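Local coordinates for PlaB phospholipase (Legionella pneumophila, PDB 6ZTI) that hydrolyses phospholipids as a virulence-related alpha/beta hydrolase whose activity is controlled by NAD(H)-mediated tetramerization, at the interface of chains A and B. Sequence-based numbering; all coordinates share one arbitrary frame. Chains: chain A/B, PlaB phospholipase.

Contact 1: the interface of chains A and B. Residues chain A 59-61, 67, 71-72, 75; chain B 467-468, 488.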
# COMPACT_ATOMS: atom_id res chain seq x y z
N ARG A 59 -19.29 -4.30 31.38
CA ARG A 59 -19.06 -5.09 30.17
C ARG A 59 -19.10 -4.15 28.97
O ARG A 59 -20.08 -3.42 28.78
CB ARG A 59 -20.10 -6.21 30.03
CG ARG A 59 -21.55 -5.76 29.89
CD ARG A 59 -22.49 -6.98 29.86
NE ARG A 59 -23.83 -6.61 29.43
CZ ARG A 59 -24.77 -6.09 30.23
NH1 ARG A 59 -24.51 -5.89 31.52
NH2 ARG A 59 -25.96 -5.77 29.74
N TYR A 60 -18.02 -4.12 28.19
CA TYR A 60 -17.98 -3.30 26.99
C TYR A 60 -17.51 -4.13 25.81
O TYR A 60 -16.93 -5.20 25.96
CB TYR A 60 -17.08 -2.06 27.17
CG TYR A 60 -15.62 -2.38 27.40
CD1 TYR A 60 -14.75 -2.52 26.33
CD2 TYR A 60 -15.11 -2.51 28.68
CE1 TYR A 60 -13.41 -2.80 26.53
CE2 TYR A 60 -13.77 -2.78 28.89
CZ TYR A 60 -12.93 -2.93 27.81
OH TYR A 60 -11.60 -3.21 28.00
N ILE A 61 -17.77 -3.61 24.62
CA ILE A 61 -17.49 -4.31 23.38
C ILE A 61 -16.08 -3.96 22.93
O ILE A 61 -15.79 -2.80 22.59
CB ILE A 61 -18.52 -3.95 22.30
CG1 ILE A 61 -19.96 -4.15 22.81
CG2 ILE A 61 -18.25 -4.78 21.07
CD1 ILE A 61 -20.30 -5.56 23.21
N VAL A 67 -15.60 0.47 16.76
CA VAL A 67 -15.68 1.15 18.05
C VAL A 67 -14.29 1.63 18.45
O VAL A 67 -13.30 0.89 18.36
CB VAL A 67 -16.29 0.22 19.11
CG1 VAL A 67 -16.25 0.86 20.49
CG2 VAL A 67 -17.74 -0.14 18.72
N ASP A 71 -15.25 6.19 21.83
CA ASP A 71 -16.61 5.66 21.90
C ASP A 71 -16.86 4.94 23.22
O ASP A 71 -17.92 5.11 23.85
CB ASP A 71 -16.88 4.68 20.74
CG ASP A 71 -16.78 5.29 19.37
OD1 ASP A 71 -16.88 6.53 19.22
OD2 ASP A 71 -16.61 4.50 18.42
N ILE A 72 -15.92 4.09 23.65
CA ILE A 72 -16.15 3.30 24.85
C ILE A 72 -16.21 4.20 26.08
O ILE A 72 -17.02 3.96 26.99
CB ILE A 72 -15.06 2.23 25.01
CG1 ILE A 72 -15.10 1.26 23.83
CG2 ILE A 72 -15.28 1.48 26.32
CD1 ILE A 72 -13.86 0.40 23.70
N ALA A 75 -19.47 5.83 26.20
CA ALA A 75 -20.51 4.88 26.57
C ALA A 75 -20.45 4.54 28.05
O ALA A 75 -21.49 4.31 28.68
CB ALA A 75 -20.41 3.61 25.72
N VAL B 467 -22.31 -0.65 23.71
CA VAL B 467 -20.86 -0.55 23.76
C VAL B 467 -20.35 -0.61 25.20
O VAL B 467 -19.24 -1.09 25.45
CB VAL B 467 -20.40 0.73 23.04
CG1 VAL B 467 -18.92 1.01 23.28
CG2 VAL B 467 -20.68 0.60 21.53
N PHE B 468 -21.15 -0.16 26.16
CA PHE B 468 -20.77 -0.27 27.57
C PHE B 468 -22.03 -0.31 28.42
O PHE B 468 -22.85 0.62 28.37
CB PHE B 468 -19.86 0.89 28.01
CG PHE B 468 -18.95 0.55 29.15
CD1 PHE B 468 -19.45 -0.02 30.32
CD2 PHE B 468 -17.60 0.82 29.07
CE1 PHE B 468 -18.60 -0.33 31.38
CE2 PHE B 468 -16.74 0.52 30.12
CZ PHE B 468 -17.24 -0.06 31.29
N ILE B 488 -26.12 6.60 22.92
CA ILE B 488 -25.63 7.32 24.09
C ILE B 488 -25.71 8.82 23.83
O ILE B 488 -25.80 9.28 22.68
CB ILE B 488 -24.20 6.91 24.45
CG1 ILE B 488 -23.20 7.42 23.40
CG2 ILE B 488 -24.10 5.40 24.59
CD1 ILE B 488 -21.77 6.94 23.61
O HOH W 1 -23.63 3.11 27.37
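A:Tyr60 and B:Phe468 meet because of how each turns off its own strand. In A:Tyr60, CG lies between the backbone N and the carbonyl carbon (chi1 64°), which sets CB over the phenyl face of B:Phe468, with the near ring edge, at CD2, also meeting B:Phe468 CE2. In B:Phe468, CG lies roughly anti to the backbone N, well off an exact stagger (chi1 -153°), and this turns the face of the phenyl ring to the CB of A:Tyr60. The A:Tyr60 CB sits 4.0 Å from the ring centroid of B:Phe468, a CH-pi contact; the two side chains cross obliquely.

Two residues of helix 69-89 pack on the same side chain. The A:Ile72 methyl CG2 reaches ring carbon CD2 of B:Phe468 at 3.7 Å, its side chain running at about a right angle to that of the phenylalanine. A:Ala75 packs against the root of that group, with its CB methyl 3.6 Å from B:Phe468 CB.

B:Val467, at the end of a 3-10 helix, has 78 Å² of its surface hidden here. Its CG1 points between A:Val67, A:Ile72 and A:Ala75; the two valine side chains run antiparallel alongside each other, CG1 of A:Val67 lying 3.9 Å from CG1 of B:Val467. On the backbone, A:Tyr60 and B:Phe468 form an antiparallel bridge. Next to it the amide N of A:Ile61 donates to the carbonyl O of B:Val467 at 3.0 Å. An arm of chain B is thereby stitched to the end of strand 55-60 while its apolar side chains press onto the helix.

Farther along, near the C-terminus of chain B, the B:Ile488 tip CD1 rests 3.8 Å from A:Ala75 CA. One water joins the two backbones, with its oxygen 2.8 Å from both A:Ala75 O and B:Phe468 O.

Contact 2: the interface of chains A and B. Residues chain A 36, 40, 53, 55-57; chain B 471-474.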
# COMPACT_ATOMS: atom_id res chain seq x y z
N PRO A 36 -15.43 -10.12 42.53
CA PRO A 36 -16.62 -9.36 42.95
C PRO A 36 -17.38 -10.03 44.07
O PRO A 36 -17.77 -9.37 45.04
CB PRO A 36 -17.46 -9.28 41.66
CG PRO A 36 -16.48 -9.45 40.55
CD PRO A 36 -15.45 -10.42 41.08
N GLU A 40 -18.09 -8.74 48.00
CA GLU A 40 -19.41 -8.75 48.62
C GLU A 40 -19.36 -9.46 49.97
O GLU A 40 -19.86 -8.95 50.97
CB GLU A 40 -20.41 -9.42 47.69
CG GLU A 40 -21.86 -9.27 48.11
CD GLU A 40 -22.81 -10.07 47.24
OE1 GLU A 40 -22.61 -11.30 47.13
OE2 GLU A 40 -23.73 -9.47 46.65
N GLY A 53 -25.74 -5.03 46.52
CA GLY A 53 -26.24 -4.40 45.32
C GLY A 53 -25.42 -3.24 44.82
O GLY A 53 -25.78 -2.65 43.79
N ILE A 55 -22.08 -3.48 44.06
CA ILE A 55 -20.95 -4.00 43.29
C ILE A 55 -21.46 -4.28 41.89
O ILE A 55 -22.42 -5.04 41.72
CB ILE A 55 -20.35 -5.25 43.94
CG1 ILE A 55 -19.82 -4.92 45.33
CG2 ILE A 55 -19.23 -5.81 43.05
CD1 ILE A 55 -19.29 -6.13 46.11
N TYR A 56 -20.84 -3.65 40.90
CA TYR A 56 -21.25 -3.71 39.50
C TYR A 56 -20.17 -4.32 38.62
O TYR A 56 -18.99 -3.97 38.72
CB TYR A 56 -21.59 -2.30 38.97
CG TYR A 56 -22.85 -1.73 39.57
CD1 TYR A 56 -22.84 -1.15 40.83
CD2 TYR A 56 -24.05 -1.78 38.87
CE1 TYR A 56 -24.00 -0.64 41.38
CE2 TYR A 56 -25.20 -1.27 39.42
CZ TYR A 56 -25.18 -0.70 40.67
OH TYR A 56 -26.33 -0.19 41.22
N LEU A 57 -20.59 -5.21 37.73
CA LEU A 57 -19.74 -5.73 36.67
C LEU A 57 -19.93 -4.88 35.42
O LEU A 57 -21.05 -4.78 34.90
CB LEU A 57 -20.05 -7.19 36.36
CG LEU A 57 -20.02 -8.17 37.52
CD1 LEU A 57 -20.15 -9.60 37.00
CD2 LEU A 57 -18.76 -8.00 38.32
N SER B 471 -23.94 -3.76 35.37
CA SER B 471 -25.00 -4.51 36.02
C SER B 471 -24.51 -5.01 37.37
O SER B 471 -23.36 -5.43 37.50
CB SER B 471 -25.42 -5.71 35.16
OG SER B 471 -26.12 -6.65 35.95
N ASN B 472 -25.39 -4.98 38.37
CA ASN B 472 -25.04 -5.48 39.70
C ASN B 472 -25.43 -6.94 39.91
O ASN B 472 -25.37 -7.43 41.04
CB ASN B 472 -25.66 -4.60 40.79
CG ASN B 472 -27.18 -4.65 40.79
OD1 ASN B 472 -27.80 -5.40 40.04
ND2 ASN B 472 -27.78 -3.83 41.64
N ASN B 473 -25.84 -7.63 38.85
CA ASN B 473 -25.90 -9.09 38.84
C ASN B 473 -24.47 -9.63 38.77
O ASN B 473 -23.81 -9.51 37.74
CB ASN B 473 -26.73 -9.56 37.66
CG ASN B 473 -26.92 -11.07 37.64
OD1 ASN B 473 -26.22 -11.81 38.32
ND2 ASN B 473 -27.88 -11.52 36.84
N LEU B 474 -24.00 -10.23 39.86
CA LEU B 474 -22.63 -10.71 39.93
C LEU B 474 -22.46 -12.09 39.33
O LEU B 474 -21.34 -12.63 39.39
CB LEU B 474 -22.15 -10.71 41.38
CG LEU B 474 -22.17 -9.36 42.11
CD1 LEU B 474 -21.44 -9.46 43.45
CD2 LEU B 474 -21.59 -8.27 41.25
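A:Tyr56 and B:Asn472 run alongside each other in the same direction, the phenol ring and the carboxamide plane only 23° apart. The near-parallel pair touches through the asparagine CB, which sits over one face of the A:Tyr56 ring toward its rim, 3.6 Å from ring carbon CE2. In B:Asn472, CG falls between the backbone N and the carbonyl carbon (chi1 65°), and that turn sends the amide out toward A:Gly53. Its ND2 donates to the A:Gly53 carbonyl O at 3.2 Å, with the acceptor nearly in the amide plane. Gripped at the amide and backed by the ring, the side chain should have little freedom to rotate.

B:Leu474 reaches in at a different angle, crossing both A:Ile55 and A:Leu57 at about a right angle. Its two methyls divide the work. CD2 packs on the A:Ile55 branch methyl CG2 at 3.9 Å and also approaches the A:Leu57 side chain, while CD1 comes obliquely to the extended A:Glu40, 3.9 Å from carboxylate oxygen OE2. With 87 Å² of its surface hidden, this leucine is the main apolar anchor of the patch.

Paired backbone bonds frame the side chains. A:Leu57 N donates to B:Ser471 O at 2.8 Å. In return, B:Ser471 N donates to A:Leu57 O at 3.1 Å. Within chain B, the hydroxyl OG of B:Ser471 accepts from B:Asn473 N (3.1 Å), steadying the turn that follows the strand.

In the fold, strand 468-471 of chain B adds antiparallel to strand 55-60 of chain A, and the loop after it bends toward helix 35-43, where B:Leu474 is lodged.

Contact 1 and contact 2, with C-alpha centres about 18 Å apart, are successive stretches of one intermolecular strand pairing. Both use strand 55-60 of chain A and strand 468-471 of chain B: contact 1 lies where the chain B strand begins, against helix 69-89, and contact 2 where it ends, near helix 35-43. The C-terminal arm of one subunit thus extends a sheet in the N-terminal part of its neighbour. Two-fold symmetry repeats the pairing with the chains exchanged, a reciprocal exchange of arms that would tie this pair firmly together within the tetramer.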